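PDB 4FMR: uncharacterized hypothetical protein, which is of unknown function but probably binds DNA, pairing an HU/IHF-like domain with an immunoglobulin-like domain in a two-chain assembly. Local coordinates for residues 94-97 with 98-101; 136-139 with 140-143; 34-37 with 38-42. All coordinates share one frame; numbering follows the deposited sequence.

Interaction 1: 94-97 with 98-101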
ATOM      1  N   ALA B  94      18.335  17.881  -9.152  1.00 48.18           N
ATOM      2  CA  ALA B  94      18.178  17.053 -10.342  1.00 46.74           C
ATOM      3  C   ALA B  94      18.025  15.603  -9.979  1.00 48.64           C
ATOM      4  O   ALA B  94      18.622  15.116  -9.014  1.00 47.49           O
ATOM      5  CB  ALA B  94      19.376  17.227 -11.279  1.00 47.91           C
ATOM      6  N   TRP B  95      17.224  14.905 -10.775  1.00 44.06           N
ATOM      7  CA  TRP B  95      16.992  13.494 -10.604  1.00 42.13           C
ATOM      8  C   TRP B  95      18.307  12.728 -10.883  1.00 49.27           C
ATOM      9  O   TRP B  95      18.970  12.961 -11.897  1.00 50.40           O
ATOM     10  CB  TRP B  95      15.848  13.045 -11.531  1.00 39.12           C
ATOM     11  CG  TRP B  95      15.489  11.597 -11.379  1.00 38.21           C
ATOM     12  CD1 TRP B  95      16.036  10.541 -12.045  1.00 40.83           C
ATOM     13  CD2 TRP B  95      14.515  11.049 -10.480  1.00 36.90           C
ATOM     14  NE1 TRP B  95      15.464   9.363 -11.612  1.00 39.78           N
ATOM     15  CE2 TRP B  95      14.513   9.650 -10.666  1.00 39.99           C
ATOM     16  CE3 TRP B  95      13.673  11.604  -9.499  1.00 37.75           C
ATOM     17  CZ2 TRP B  95      13.675   8.803  -9.934  1.00 37.98           C
ATOM     18  CZ3 TRP B  95      12.846  10.765  -8.772  1.00 37.80           C
ATOM     19  CH2 TRP B  95      12.824   9.387  -9.015  1.00 37.72           C
ATOM     20  N   ASP B  96      18.692  11.873  -9.944  1.00 47.03           N
ATOM     21  CA  ASP B  96      19.853  10.998 -10.020  1.00 48.28           C
ATOM     22  C   ASP B  96      19.353   9.556  -9.960  1.00 52.24           C
ATOM     23  O   ASP B  96      18.953   9.090  -8.892  1.00 49.78           O
ATOM     24  CB  ASP B  96      20.852  11.310  -8.887  1.00 51.62           C
ATOM     25  CG  ASP B  96      22.130  10.487  -8.881  1.00 67.85           C
ATOM     26  OD1 ASP B  96      22.539  10.007  -9.963  1.00 70.80           O
ATOM     27  OD2 ASP B  96      22.758  10.379  -7.812  1.00 75.20           O
ATOM     28  N   ALA B  97      19.380   8.859 -11.109  1.00 51.23           N
ATOM     29  CA  ALA B  97      18.904   7.488 -11.298  1.00 51.56           C
ATOM     30  C   ALA B  97      19.565   6.475 -10.349  1.00 57.21           C
ATOM     31  O   ALA B  97      18.988   5.416 -10.103  1.00 56.45           O
ATOM     32  CB  ALA B  97      19.144   7.060 -12.732  1.00 52.84           C
ATOM     33  N   ALA B  98      20.765   6.785  -9.835  1.00 55.35           N
ATOM     34  CA  ALA B  98      21.497   5.891  -8.935  1.00 54.90           C
ATOM     35  C   ALA B  98      21.068   6.048  -7.452  1.00 57.02           C
ATOM     36  O   ALA B  98      21.359   5.154  -6.649  1.00 56.83           O
ATOM     37  CB  ALA B  98      22.994   6.154  -9.066  1.00 56.44           C
ATOM     38  N   THR B  99      20.387   7.169  -7.095  1.00 51.49           N
ATOM     39  CA  THR B  99      19.962   7.398  -5.710  0.50 50.00           C
ATOM     40  C   THR B  99      18.448   7.586  -5.617  1.00 52.44           C
ATOM     41  O   THR B  99      17.879   7.320  -4.555  1.00 52.46           O
ATOM     42  CB  THR B  99      20.698   8.593  -5.079  0.50 50.83           C
ATOM     43  OG1 THR B  99      20.452   9.775  -5.840  0.50 41.90           O
ATOM     44  CG2 THR B  99      22.203   8.351  -4.943  0.50 51.50           C
ATOM     45  N   ASN B 100      17.795   8.015  -6.703  1.00 46.04           N
ATOM     46  CA  ASN B 100      16.346   8.210  -6.720  1.00 43.52           C
ATOM     47  C   ASN B 100      15.650   7.109  -7.460  1.00 42.07           C
ATOM     48  O   ASN B 100      16.186   6.564  -8.429  1.00 40.31           O
ATOM     49  CB  ASN B 100      15.984   9.557  -7.354  1.00 42.06           C
ATOM     50  CG  ASN B 100      16.611  10.755  -6.697  1.00 49.98           C
ATOM     51  OD1 ASN B 100      17.384  11.485  -7.331  1.00 39.30           O
ATOM     52  ND2 ASN B 100      16.270  10.997  -5.427  1.00 37.60           N
ATOM     53  N   SER B 101      14.435   6.799  -7.006  1.00 37.11           N
ATOM     54  CA  SER B 101      13.583   5.783  -7.601  1.00 35.68           C
ATOM     55  C   SER B 101      12.106   6.171  -7.505  1.00 37.95           C
ATOM     56  O   SER B 101      11.701   7.031  -6.713  1.00 38.34           O
ATOM     57  CB  SER B 101      13.818   4.419  -6.949  1.00 39.54           C
ATOM     58  OG  SER B 101      13.534   4.403  -5.559  1.00 51.56           O
TER
HETATM   59  O   HOH W   1      19.142  13.477  -6.973  1.00 47.43           O

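Interaction 2: 136-139 with 140-143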
ATOM      1  N   GLY B 136       7.572  -9.780   9.906  1.00 37.31           N
ATOM      2  CA  GLY B 136       8.670  -9.521   8.996  1.00 35.74           C
ATOM      3  C   GLY B 136       8.810  -8.056   8.653  1.00 38.84           C
ATOM      4  O   GLY B 136       7.857  -7.290   8.804  1.00 39.13           O
ATOM      5  N   GLN B 137       9.996  -7.649   8.174  1.00 33.97           N
ATOM      6  CA  GLN B 137      10.198  -6.265   7.767  1.00 33.29           C
ATOM      7  C   GLN B 137      11.192  -6.158   6.595  1.00 33.96           C
ATOM      8  O   GLN B 137      12.316  -6.664   6.676  1.00 33.08           O
ATOM      9  CB  GLN B 137      10.659  -5.367   8.942  1.00 35.53           C
ATOM     10  CG  GLN B 137      10.529  -3.873   8.597  1.00 47.38           C
ATOM     11  CD  GLN B 137      11.138  -2.949   9.611  1.00 80.67           C
ATOM     12  OE1 GLN B 137      12.290  -3.115  10.054  1.00 78.47           O
ATOM     13  NE2 GLN B 137      10.394  -1.907   9.941  1.00 78.49           N
ATOM     14  N   ASP B 138      10.774  -5.448   5.536  1.00 30.00           N
ATOM     15  CA  ASP B 138      11.592  -5.185   4.366  1.00 30.99           C
ATOM     16  C   ASP B 138      12.417  -3.944   4.627  1.00 38.64           C
ATOM     17  O   ASP B 138      11.852  -2.938   5.055  1.00 39.32           O
ATOM     18  CB  ASP B 138      10.731  -5.026   3.104  1.00 32.49           C
ATOM     19  CG  ASP B 138      11.579  -5.027   1.847  1.00 42.53           C
ATOM     20  OD1 ASP B 138      12.288  -6.017   1.616  1.00 49.49           O
ATOM     21  OD2 ASP B 138      11.594  -4.007   1.140  1.00 43.32           O
ATOM     22  N   ALA B 139      13.747  -4.008   4.392  1.00 35.93           N
ATOM     23  CA  ALA B 139      14.656  -2.896   4.679  1.00 36.18           C
ATOM     24  C   ALA B 139      14.457  -1.732   3.719  1.00 41.34           C
ATOM     25  O   ALA B 139      14.483  -0.584   4.141  1.00 40.76           O
ATOM     26  CB  ALA B 139      16.102  -3.368   4.630  1.00 36.51           C
ATOM     27  N   THR B 140      14.218  -2.031   2.448  1.00 41.04           N
ATOM     28  CA  THR B 140      14.070  -1.048   1.378  1.00 41.02           C
ATOM     29  C   THR B 140      12.784  -0.259   1.508  1.00 45.50           C
ATOM     30  O   THR B 140      12.856   0.961   1.422  1.00 47.10           O
ATOM     31  CB  THR B 140      14.149  -1.753   0.029  1.00 44.54           C
ATOM     32  OG1 THR B 140      15.411  -2.392  -0.016  1.00 49.68           O
ATOM     33  CG2 THR B 140      14.039  -0.803  -1.150  1.00 41.32           C
ATOM     34  N   THR B 141      11.624  -0.920   1.687  1.00 41.19           N
ATOM     35  CA  THR B 141      10.324  -0.228   1.719  1.00 40.22           C
ATOM     36  C   THR B 141       9.831   0.018   3.148  1.00 45.44           C
ATOM     37  O   THR B 141       8.922   0.829   3.336  1.00 46.09           O
ATOM     38  CB  THR B 141       9.260  -1.048   0.946  1.00 41.03           C
ATOM     39  OG1 THR B 141       8.996  -2.249   1.665  1.00 45.45           O
ATOM     40  CG2 THR B 141       9.674  -1.386  -0.505  1.00 32.34           C
ATOM     41  N   ARG B 142      10.381  -0.729   4.142  1.00 41.61           N
ATOM     42  CA  ARG B 142       9.986  -0.731   5.556  1.00 41.14           C
ATOM     43  C   ARG B 142       8.568  -1.364   5.719  1.00 42.91           C
ATOM     44  O   ARG B 142       8.004  -1.323   6.816  1.00 43.55           O
ATOM     45  CB  ARG B 142      10.074   0.679   6.216  1.00 43.21           C
ATOM     46  CG  ARG B 142      11.488   1.272   6.219  1.00 49.26           C
ATOM     47  CD  ARG B 142      12.501   0.431   6.984  1.00 66.84           C
ATOM     48  NE  ARG B 142      13.877   0.710   6.556  1.00 80.17           N
ATOM     49  CZ  ARG B 142      14.970   0.268   7.174  1.00 91.85           C
ATOM     50  NH1 ARG B 142      14.870  -0.476   8.270  1.00 74.14           N
ATOM     51  NH2 ARG B 142      16.172   0.575   6.707  1.00 80.18           N
ATOM     52  N   ALA B 143       8.044  -2.039   4.665  1.00 37.40           N
ATOM     53  CA  ALA B 143       6.751  -2.736   4.741  1.00 36.32           C
ATOM     54  C   ALA B 143       6.827  -3.900   5.748  1.00 37.90           C
ATOM     55  O   ALA B 143       7.898  -4.497   5.928  1.00 34.54           O
ATOM     56  CB  ALA B 143       6.338  -3.254   3.376  1.00 36.12           C
TER
HETATM   57  O   HOH W   2      14.711  -4.898   1.543  1.00 46.71           O

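Interaction 3: 34-37 with 38-42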
ATOM      1  N   ASP B  34      -3.255 -16.126  -7.924  1.00 33.48           N
ATOM      2  CA  ASP B  34      -2.770 -15.276  -9.005  1.00 33.71           C
ATOM      3  C   ASP B  34      -3.902 -15.040  -9.997  1.00 36.00           C
ATOM      4  O   ASP B  34      -5.028 -15.450  -9.726  1.00 35.45           O
ATOM      5  CB  ASP B  34      -1.540 -15.916  -9.684  1.00 36.98           C
ATOM      6  CG  ASP B  34      -1.752 -17.338 -10.208  1.00 53.21           C
ATOM      7  OD1 ASP B  34      -2.919 -17.818 -10.195  1.00 51.79           O
ATOM      8  OD2 ASP B  34      -0.752 -17.983 -10.585  1.00 66.67           O
ATOM      9  N   LYS B  35      -3.591 -14.444 -11.162  1.00 33.47           N
ATOM     10  CA  LYS B  35      -4.562 -14.107 -12.208  1.00 33.70           C
ATOM     11  C   LYS B  35      -5.297 -15.319 -12.737  1.00 35.36           C
ATOM     12  O   LYS B  35      -6.491 -15.207 -13.016  1.00 33.87           O
ATOM     13  CB  LYS B  35      -3.899 -13.363 -13.374  1.00 36.08           C
ATOM     14  CG  LYS B  35      -3.783 -11.872 -13.083  1.00 60.90           C
ATOM     15  CD  LYS B  35      -3.389 -11.043 -14.313  1.00 67.65           C
ATOM     16  CE  LYS B  35      -1.911 -10.773 -14.377  1.00 62.71           C
ATOM     17  NZ  LYS B  35      -1.563  -9.875 -15.506  1.00 62.93           N
ATOM     18  N   GLU B  36      -4.606 -16.477 -12.851  1.00 32.54           N
ATOM     19  CA  GLU B  36      -5.190 -17.714 -13.357  1.00 33.01           C
ATOM     20  C   GLU B  36      -6.335 -18.189 -12.461  1.00 35.79           C
ATOM     21  O   GLU B  36      -7.384 -18.526 -12.978  1.00 36.60           O
ATOM     22  CB  GLU B  36      -4.127 -18.824 -13.500  1.00 35.21           C
ATOM     23  CG  GLU B  36      -4.699 -20.038 -14.220  1.00 56.52           C
ATOM     24  CD  GLU B  36      -3.961 -21.368 -14.195  1.00 84.24           C
ATOM     25  OE1 GLU B  36      -3.096 -21.583 -13.315  1.00 91.17           O
ATOM     26  OE2 GLU B  36      -4.327 -22.236 -15.019  1.00 63.69           O
ATOM     27  N   ILE B  37      -6.147 -18.203 -11.139  1.00 33.24           N
ATOM     28  CA  ILE B  37      -7.175 -18.644 -10.182  1.00 34.14           C
ATOM     29  C   ILE B  37      -8.340 -17.611 -10.145  1.00 35.74           C
ATOM     30  O   ILE B  37      -9.516 -18.004 -10.152  1.00 34.67           O
ATOM     31  CB  ILE B  37      -6.534 -18.893  -8.781  1.00 37.65           C
ATOM     32  CG1 ILE B  37      -5.532 -20.085  -8.861  1.00 38.51           C
ATOM     33  CG2 ILE B  37      -7.604 -19.166  -7.714  1.00 37.79           C
ATOM     34  CD1 ILE B  37      -4.289 -19.943  -7.904  1.00 53.70           C
ATOM     35  N   ILE B  38      -7.998 -16.300 -10.145  1.00 31.05           N
ATOM     36  CA  ILE B  38      -8.963 -15.197 -10.173  1.00 29.07           C
ATOM     37  C   ILE B  38      -9.885 -15.391 -11.361  1.00 32.36           C
ATOM     38  O   ILE B  38     -11.086 -15.391 -11.177  1.00 33.64           O
ATOM     39  CB  ILE B  38      -8.263 -13.806 -10.194  1.00 30.48           C
ATOM     40  CG1 ILE B  38      -7.559 -13.530  -8.858  1.00 28.30           C
ATOM     41  CG2 ILE B  38      -9.261 -12.669 -10.559  1.00 31.36           C
ATOM     42  CD1 ILE B  38      -6.581 -12.383  -8.873  1.00 31.14           C
ATOM     43  N   LEU B  39      -9.336 -15.610 -12.553  1.00 30.52           N
ATOM     44  CA  LEU B  39     -10.113 -15.828 -13.782  1.00 31.81           C
ATOM     45  C   LEU B  39     -10.996 -17.068 -13.680  1.00 36.14           C
ATOM     46  O   LEU B  39     -12.144 -17.029 -14.113  1.00 37.18           O
ATOM     47  CB  LEU B  39      -9.171 -15.949 -14.999  1.00 32.32           C
ATOM     48  CG  LEU B  39      -8.639 -14.613 -15.541  1.00 36.77           C
ATOM     49  CD1 LEU B  39      -7.474 -14.835 -16.496  1.00 36.21           C
ATOM     50  CD2 LEU B  39      -9.753 -13.803 -16.193  1.00 38.55           C
ATOM     51  N   ASP B  40     -10.473 -18.160 -13.114  1.00 32.51           N
ATOM     52  CA  ASP B  40     -11.244 -19.383 -12.902  1.00 32.66           C
ATOM     53  C   ASP B  40     -12.413 -19.142 -11.936  1.00 35.02           C
ATOM     54  O   ASP B  40     -13.487 -19.675 -12.164  1.00 33.91           O
ATOM     55  CB  ASP B  40     -10.351 -20.508 -12.353  1.00 34.16           C
ATOM     56  CG  ASP B  40      -9.257 -21.002 -13.278  1.00 41.34           C
ATOM     57  OD1 ASP B  40      -9.292 -20.653 -14.486  1.00 40.60           O
ATOM     58  OD2 ASP B  40      -8.320 -21.674 -12.778  1.00 44.99           O
ATOM     59  N   ARG B  41     -12.203 -18.335 -10.871  1.00 31.06           N
ATOM     60  CA  ARG B  41     -13.253 -18.062  -9.884  1.00 30.99           C
ATOM     61  C   ARG B  41     -14.333 -17.109 -10.456  1.00 35.28           C
ATOM     62  O   ARG B  41     -15.517 -17.222 -10.079  1.00 35.98           O
ATOM     63  CB  ARG B  41     -12.662 -17.514  -8.584  1.00 28.39           C
ATOM     64  CG  ARG B  41     -11.934 -18.573  -7.769  1.00 27.81           C
ATOM     65  CD  ARG B  41     -11.388 -17.977  -6.503  1.00 37.71           C
ATOM     66  NE  ARG B  41     -10.562 -18.924  -5.749  1.00 39.68           N
ATOM     67  CZ  ARG B  41      -9.988 -18.644  -4.586  1.00 41.24           C
ATOM     68  NH1 ARG B  41     -10.145 -17.451  -4.032  1.00 30.95           N
ATOM     69  NH2 ARG B  41      -9.260 -19.561  -3.960  1.00 31.98           N
HETATM   70  N   MSE B  42     -13.946 -16.241 -11.399  1.00 30.15           N
HETATM   71  CA  MSE B  42     -14.868 -15.308 -12.058  1.00 29.85           C
HETATM   72  C   MSE B  42     -15.866 -16.085 -12.914  1.00 38.82           C
HETATM   73  O   MSE B  42     -17.076 -15.856 -12.832  1.00 40.03           O
HETATM   74  CB  MSE B  42     -14.092 -14.299 -12.915  1.00 29.77           C
HETATM   75  CG  MSE B  42     -13.390 -13.226 -12.107  1.00 33.58           C
HETATM   76 SE   MSE B  42     -12.148 -12.208 -13.218  0.75 37.73          SE
HETATM   77  CE  MSE B  42     -13.515 -11.189 -14.316  1.00 33.53           C
TER
HETATM   78  O   HOH W   3      -6.538 -23.160 -13.942  1.00 48.44           O

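Interaction 1: 94-97 with 98-101
Trp95 sends its indole forward, towards Asn100 and Ser101, with CG opposite the backbone N (chi1 -177°), while Asn100 sets CG beside its own N (chi1 -57°), and the two side chains slide past each other in opposite senses. They meet at a tight turn in the loop between strands 80-87 and 101-108, a place that in HU and IHF relatives is taken by the DNA-binding beta arm. Ala97 and Ala98 adopt the angles of a type I turn. Asp96 O accepts Thr99 N at 3.0 Å from above its carbonyl plane, and also receives Asn100 N almost head-on at 2.7 Å. The Asn100 amide reaches back across the turn, where OD1 takes Asp96 N on an in-plane lone pair at 2.9 Å. Its ND2 is held by the carbonyls of Arg87 and Val89, so both ends of the amide are fixed, and its plane stands 36° from the indole. In one of two Thr99 conformers, OG1 can donate to Asp96 OD2 over 3.1 Å from above the carboxylate plane, a doubtful bond. Phe86 of the same chain and Phe25 of the second subunit also meet the Trp95 ring; the latter places this turn at the subunit interface. Under the turn a CH-pi contact puts Asn100 CB 3.4 Å from the centroid of the Trp95 six-membered ring, while Ser101 O lies at the ring edge, 3.5 Å from Trp95 CH2.

Interaction 2: 136-139 with 140-143
Asp138 and Thr141 form the compact side of this chain reversal, in which residues 139-142 turn back on the end of strand 132-138. Asp138 CG lies opposite its backbone N (chi1 -169°), which carries the carboxylate under the turn, where OD2 accepts Thr141 N at 3.1 Å on its anti side, though tilted out of the carboxylate plane. Thr149 OG1 also bonds this oxygen, and a water joins Asp138 OD1 to Thr140 N. An ST turn continues the network, Thr141 OG1 taking Ala143 N at 3.2 Å. The backbone closes through Asp138 N to Ala143 O, 3.1 Å and nearly straight, with a weak, strongly bent bond from Arg142 N to Asp138 O.

The opposite flank is looser. Arg142, exposed and with a positive phi of 69°, folds its bent chain back so that one guanidinium face lies over the Ala139 carbonyl; NE is 2.8 Å from Ala139 O, yet the angle is too poor for a hydrogen bond. Gln137 OE1 stays 4.1 Å from Arg142 NH1, near the guanidinium plane. The turn leads from the edge strand of one sheet to edge strand 147-149 of the other, a sheet-to-sheet crossing consistent with the first strand of an immunoglobulin-like sandwich.

Interaction 3: 34-37 with 38-42
Residues 34-37 and 38-42 form the opening turns of helix 35-45, and their backbones are tied by successive i to i+4 bonds. Ile38 N reaches Asp34 O at 3.1 Å in the carbonyl plane, and three further rungs run from Leu39, Asp40 and Arg41 to Lys35, Glu36 and Ile37. Asp34 is the N-cap: its OD1 accepts Ile37 N at 3.4 Å, a weak capping bond.

Along one side, Ile37 and Arg41 lie next to each other and point the same way. Ile37 CG2, opposite the backbone N, rests over one face of the guanidinium, 3.6 Å from Arg41 NE. The Arg41 chain runs extended past it to a salt bridge with Glu73 of the second subunit. Ile38 bends back against the first turn, with CG1 3.3 Å from Asp34 O, and also packs on Met61 of the second subunit. Leu39 covers the Lys35 carbonyl and turns its side chain to helix 51-70, where Lys35 NZ forms salt bridges to Glu59 and Glu62.

On the outer side a water bonds to Asp40 OD2, at 2.6 Å, and, weakly, to Glu36 OE2. These two carboxylate oxygens, Glu36 OE2 and Asp40 OD2, are 4.6 Å apart. Their like charges would disfavour a closer approach; the bridging water and the salt bridge from Arg51 to Asp40 OD1 probably ease that repulsion, while the N-terminal end of the helix should help to stabilise the negative charge of Asp34.

Overall arrangement
The three contacts follow one another along the chain in the order interaction 3, interaction 1, interaction 2. Interactions 3 and 1 belong to the HU/IHF-like domain, yet their centres are 38 Å apart: one lies on the helical part, the other on the loop joining the two strands of a long ribbon. Both touch the second subunit, so the dimer is contacted at two distant places. Interaction 2 belongs to the immunoglobulin-like domain and meets no other chain of the assembly. Its centre is 20 Å from that of interaction 1, with nearest atoms about 7 Å apart, and 29 Å from that of interaction 3. No ligand or active site is defined near any of them.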